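Local coordinates for protein oxidoreductase (Streptomyces globisporus, PDB 4R82) that reduces FAD with NADH and supplies the FADH2 used by a monooxygenase and a halogenase in biosynthesis of the enediyne antibiotic C-1027, at residues 19-22 and 23-27. Residues are numbered along the deposited sequence; the frame is centred on the assembly and turned at random. Where two conformers were deposited one is given.
Sequences DRVQ and LRRVF. With CA (calcium ion), chain E; NAD (nicotinamide-adenine-dinucleotide), chain C; NAD (nicotinamide-adenine-dinucleotide), chain D.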
loop_
_atom_site.group_PDB
_atom_site.type_symbol
_atom_site.label_atom_id
_atom_site.label_comp_id
_atom_site.label_asym_id
_atom_site.label_seq_id
_atom_site.Cartn_x
_atom_site.Cartn_y
_atom_site.Cartn_z
ATOM N N ASP A 19 -4.225 8.629 -19.535
ATOM C CA ASP A 19 -5.669 8.433 -19.453
ATOM C C ASP A 19 -5.980 8.056 -18.013
ATOM O O ASP A 19 -5.620 6.965 -17.564
ATOM C CB ASP A 19 -6.098 7.324 -20.418
ATOM C CG ASP A 19 -7.608 7.202 -20.544
ATOM O OD1 ASP A 19 -8.258 6.719 -19.591
ATOM O OD2 ASP A 19 -8.144 7.576 -21.601
ATOM N N ARG A 20 -6.621 8.959 -17.272
ATOM C CA ARG A 20 -6.840 8.700 -15.850
ATOM C C ARG A 20 -7.892 7.617 -15.581
ATOM O O ARG A 20 -7.875 7.005 -14.511
ATOM C CB ARG A 20 -7.128 10.004 -15.085
ATOM C CG ARG A 20 -5.902 10.921 -15.018
ATOM C CD ARG A 20 -6.256 12.398 -14.839
ATOM N NE ARG A 20 -6.777 12.718 -13.514
ATOM C CZ ARG A 20 -6.235 13.613 -12.693
ATOM N NH1 ARG A 20 -5.153 14.282 -13.056
ATOM N NH2 ARG A 20 -6.775 13.844 -11.506
ATOM N N VAL A 21 -8.785 7.375 -16.535
ATOM C CA VAL A 21 -9.723 6.261 -16.424
ATOM C C VAL A 21 -8.925 4.952 -16.450
ATOM O O VAL A 21 -9.079 4.086 -15.579
ATOM C CB VAL A 21 -10.776 6.288 -17.556
ATOM C CG1 VAL A 21 -11.599 5.019 -17.548
ATOM C CG2 VAL A 21 -11.674 7.487 -17.390
ATOM N N GLN A 22 -8.044 4.828 -17.437
ATOM C CA GLN A 22 -7.192 3.646 -17.562
ATOM C C GLN A 22 -6.204 3.496 -16.420
ATOM O O GLN A 22 -5.951 2.389 -15.941
ATOM C CB GLN A 22 -6.422 3.686 -18.887
ATOM C CG GLN A 22 -7.261 3.383 -20.102
ATOM C CD GLN A 22 -6.397 2.960 -21.269
ATOM O OE1 GLN A 22 -5.520 3.702 -21.700
ATOM N NE2 GLN A 22 -6.609 1.742 -21.756
ATOM N N LEU A 23 -5.625 4.609 -15.991
ATOM C CA LEU A 23 -4.674 4.572 -14.889
ATOM C C LEU A 23 -5.362 4.096 -13.619
ATOM O O LEU A 23 -4.791 3.324 -12.835
ATOM C CB LEU A 23 -4.058 5.953 -14.673
ATOM C CG LEU A 23 -2.868 5.994 -13.715
ATOM C CD1 LEU A 23 -1.705 5.160 -14.263
ATOM C CD2 LEU A 23 -2.442 7.438 -13.479
ATOM N N ARG A 24 -6.594 4.536 -13.402
ATOM C CA ARG A 24 -7.285 4.120 -12.189
ATOM C C ARG A 24 -7.625 2.640 -12.272
ATOM O O ARG A 24 -7.656 1.965 -11.254
ATOM C CB ARG A 24 -8.534 4.965 -11.938
ATOM C CG ARG A 24 -8.202 6.313 -11.307
ATOM C CD ARG A 24 -9.362 7.302 -11.409
ATOM N NE ARG A 24 -10.499 6.915 -10.579
ATOM C CZ ARG A 24 -11.450 7.758 -10.184
ATOM N NH1 ARG A 24 -12.455 7.323 -9.435
ATOM N NH2 ARG A 24 -11.396 9.038 -10.539
ATOM N N ARG A 25 -7.860 2.139 -13.480
ATOM C CA ARG A 25 -8.084 0.700 -13.656
ATOM C C ARG A 25 -6.864 -0.094 -13.225
ATOM O O ARG A 25 -6.986 -1.093 -12.506
ATOM C CB ARG A 25 -8.409 0.345 -15.102
ATOM C CG ARG A 25 -9.790 0.746 -15.550
ATOM C CD ARG A 25 -10.071 0.203 -16.939
ATOM N NE ARG A 25 -11.337 0.704 -17.447
ATOM C CZ ARG A 25 -11.505 1.170 -18.679
ATOM N NH1 ARG A 25 -10.485 1.192 -19.523
ATOM N NH2 ARG A 25 -12.694 1.611 -19.066
ATOM N N VAL A 26 -5.684 0.330 -13.663
ATOM C CA VAL A 26 -4.478 -0.426 -13.303
ATOM C C VAL A 26 -4.084 -0.225 -11.837
ATOM O O VAL A 26 -3.595 -1.163 -11.191
ATOM C CB VAL A 26 -3.289 -0.192 -14.284
ATOM C CG1 VAL A 26 -2.675 1.172 -14.079
ATOM C CG2 VAL A 26 -2.233 -1.282 -14.103
ATOM N N PHE A 27 -4.311 0.972 -11.290
ATOM C CA PHE A 27 -4.080 1.162 -9.861
ATOM C C PHE A 27 -4.963 0.205 -9.056
ATOM O O PHE A 27 -4.538 -0.331 -8.014
ATOM C CB PHE A 27 -4.366 2.605 -9.429
ATOM C CG PHE A 27 -3.285 3.591 -9.805
ATOM C CD1 PHE A 27 -2.096 3.167 -10.379
ATOM C CD2 PHE A 27 -3.459 4.947 -9.547
ATOM C CE1 PHE A 27 -1.104 4.086 -10.714
ATOM C CE2 PHE A 27 -2.462 5.870 -9.860
ATOM C CZ PHE A 27 -1.287 5.433 -10.443
HETATM CA CA CA E . -7.869 8.712 -23.543
HETATM P PA NAD C . -11.741 3.832 -8.398
HETATM O O1A NAD C . -12.045 5.027 -7.497
HETATM O O2A NAD C . -12.905 2.863 -8.349
HETATM O O5B NAD C . -10.491 3.089 -7.806
HETATM C C5B NAD C . -9.516 2.472 -8.564
HETATM C C4B NAD C . -8.129 2.774 -8.187
HETATM O O4B NAD C . -7.859 4.103 -8.538
HETATM C C3B NAD C . -7.930 2.659 -6.734
HETATM O O3B NAD C . -6.650 2.150 -6.503
HETATM C C2B NAD C . -7.980 4.035 -6.254
HETATM O O2B NAD C . -7.315 4.198 -5.053
HETATM C C1B NAD C . -7.337 4.760 -7.341
HETATM N N9A NAD C . -7.673 6.189 -7.406
HETATM C C8A NAD C . -8.891 6.730 -7.595
HETATM N N7A NAD C . -8.810 8.072 -7.604
HETATM C C5A NAD C . -7.513 8.397 -7.411
HETATM C C6A NAD C . -6.817 9.603 -7.322
HETATM N N6A NAD C . -7.483 10.810 -7.437
HETATM N N1A NAD C . -5.491 9.577 -7.132
HETATM C C2A NAD C . -4.817 8.424 -7.007
HETATM N N3A NAD C . -5.452 7.246 -7.097
HETATM C C4A NAD C . -6.786 7.205 -7.291
HETATM O O3 NAD C . -11.536 4.313 -9.883
HETATM P PA NAD D . -15.943 5.941 -5.606
HETATM O O1A NAD D . -15.794 5.327 -6.997
HETATM O O2A NAD D . -17.042 6.984 -5.609
HETATM O O5B NAD D . -14.604 6.630 -5.158
HETATM C C5B NAD D . -14.719 7.829 -4.491
HETATM C C4B NAD D . -13.632 8.779 -4.649
HETATM O O4B NAD D . -12.512 8.232 -4.051
HETATM C C3B NAD D . -13.292 8.987 -6.070
HETATM O O3B NAD D . -13.487 10.341 -6.310
HETATM C C2B NAD D . -11.866 8.675 -6.190
HETATM O O2B NAD D . -11.204 9.568 -7.023
HETATM C C1B NAD D . -11.408 8.789 -4.798
HETATM N N9A NAD D . -10.164 8.077 -4.467
HETATM C C8A NAD D . -9.970 6.747 -4.316
HETATM N N7A NAD D . -8.676 6.510 -4.043
HETATM C C5A NAD D . -8.046 7.715 -4.005
HETATM C C6A NAD D . -6.740 8.129 -3.768
HETATM N N6A NAD D . -5.758 7.194 -3.499
HETATM N N1A NAD D . -6.449 9.444 -3.809
HETATM C C2A NAD D . -7.374 10.377 -4.069
HETATM N N3A NAD D . -8.642 10.001 -4.311
HETATM C C4A NAD D . -8.992 8.699 -4.267
HETATM O O3 NAD D . -16.297 4.807 -4.557
HETATM O O HOH W 1 -5.624 9.707 -22.977
HETATM O O HOH W 2 -6.271 7.066 -24.043
#
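Asp19 O accepts the amide of Leu23, with Leu23 N 2.8 Å from it. This bond opens the first turn of helix 20-27. Asp19 is also the N-cap residue. Its CG stands anti to the backbone N (chi1 -171°), which turns the carboxylate back over the helix start. There OD1 takes the Gln22 amide on its anti side, with Gln22 N 2.9 Å from Asp19 OD1. The other oxygen, OD2, binds a calcium ion at 2.3 Å, and two waters bind the same ion. One carboxylate thus caps the helix and holds a metal.

The same i to i+4 pattern continues. Arg24 N donates to Arg20 O over 3.0 Å. The aliphatic part of Arg24 also passes close to Arg20 O before the chain bends at chi3 (69°). The bend brings the guanidinium to the phosphate of a bound NAD, modelled only as its adenylate part. Arg24 NE reaches O3 of that NAD at 2.9 Å, and NH1 holds its O1A at 3.0 Å. NH1 also bonds O3, so two nitrogens grip that oxygen. The adenine N7A of this NAD lies over one guanidinium face, toward the rim.

Val21 and Arg25 run side by side, and Val21 CG1 lies over a face of the Arg25 guanidinium, 3.9 Å from Arg25 NH2. Arg25 NH1 forms a salt bridge with Glu13. Gln22 sends its amide to Asp16 N, Leu14 O and Glu13, tying the helix to strand 13-15 and the loop after it. Leu23 CG packs on a face of the Phe27 ring. Leu23 and Phe27 also meet Pro60 and Ser54 of the second subunit, so helix 20-27 lies between strand 13-15, the NAD pocket and the partner chain.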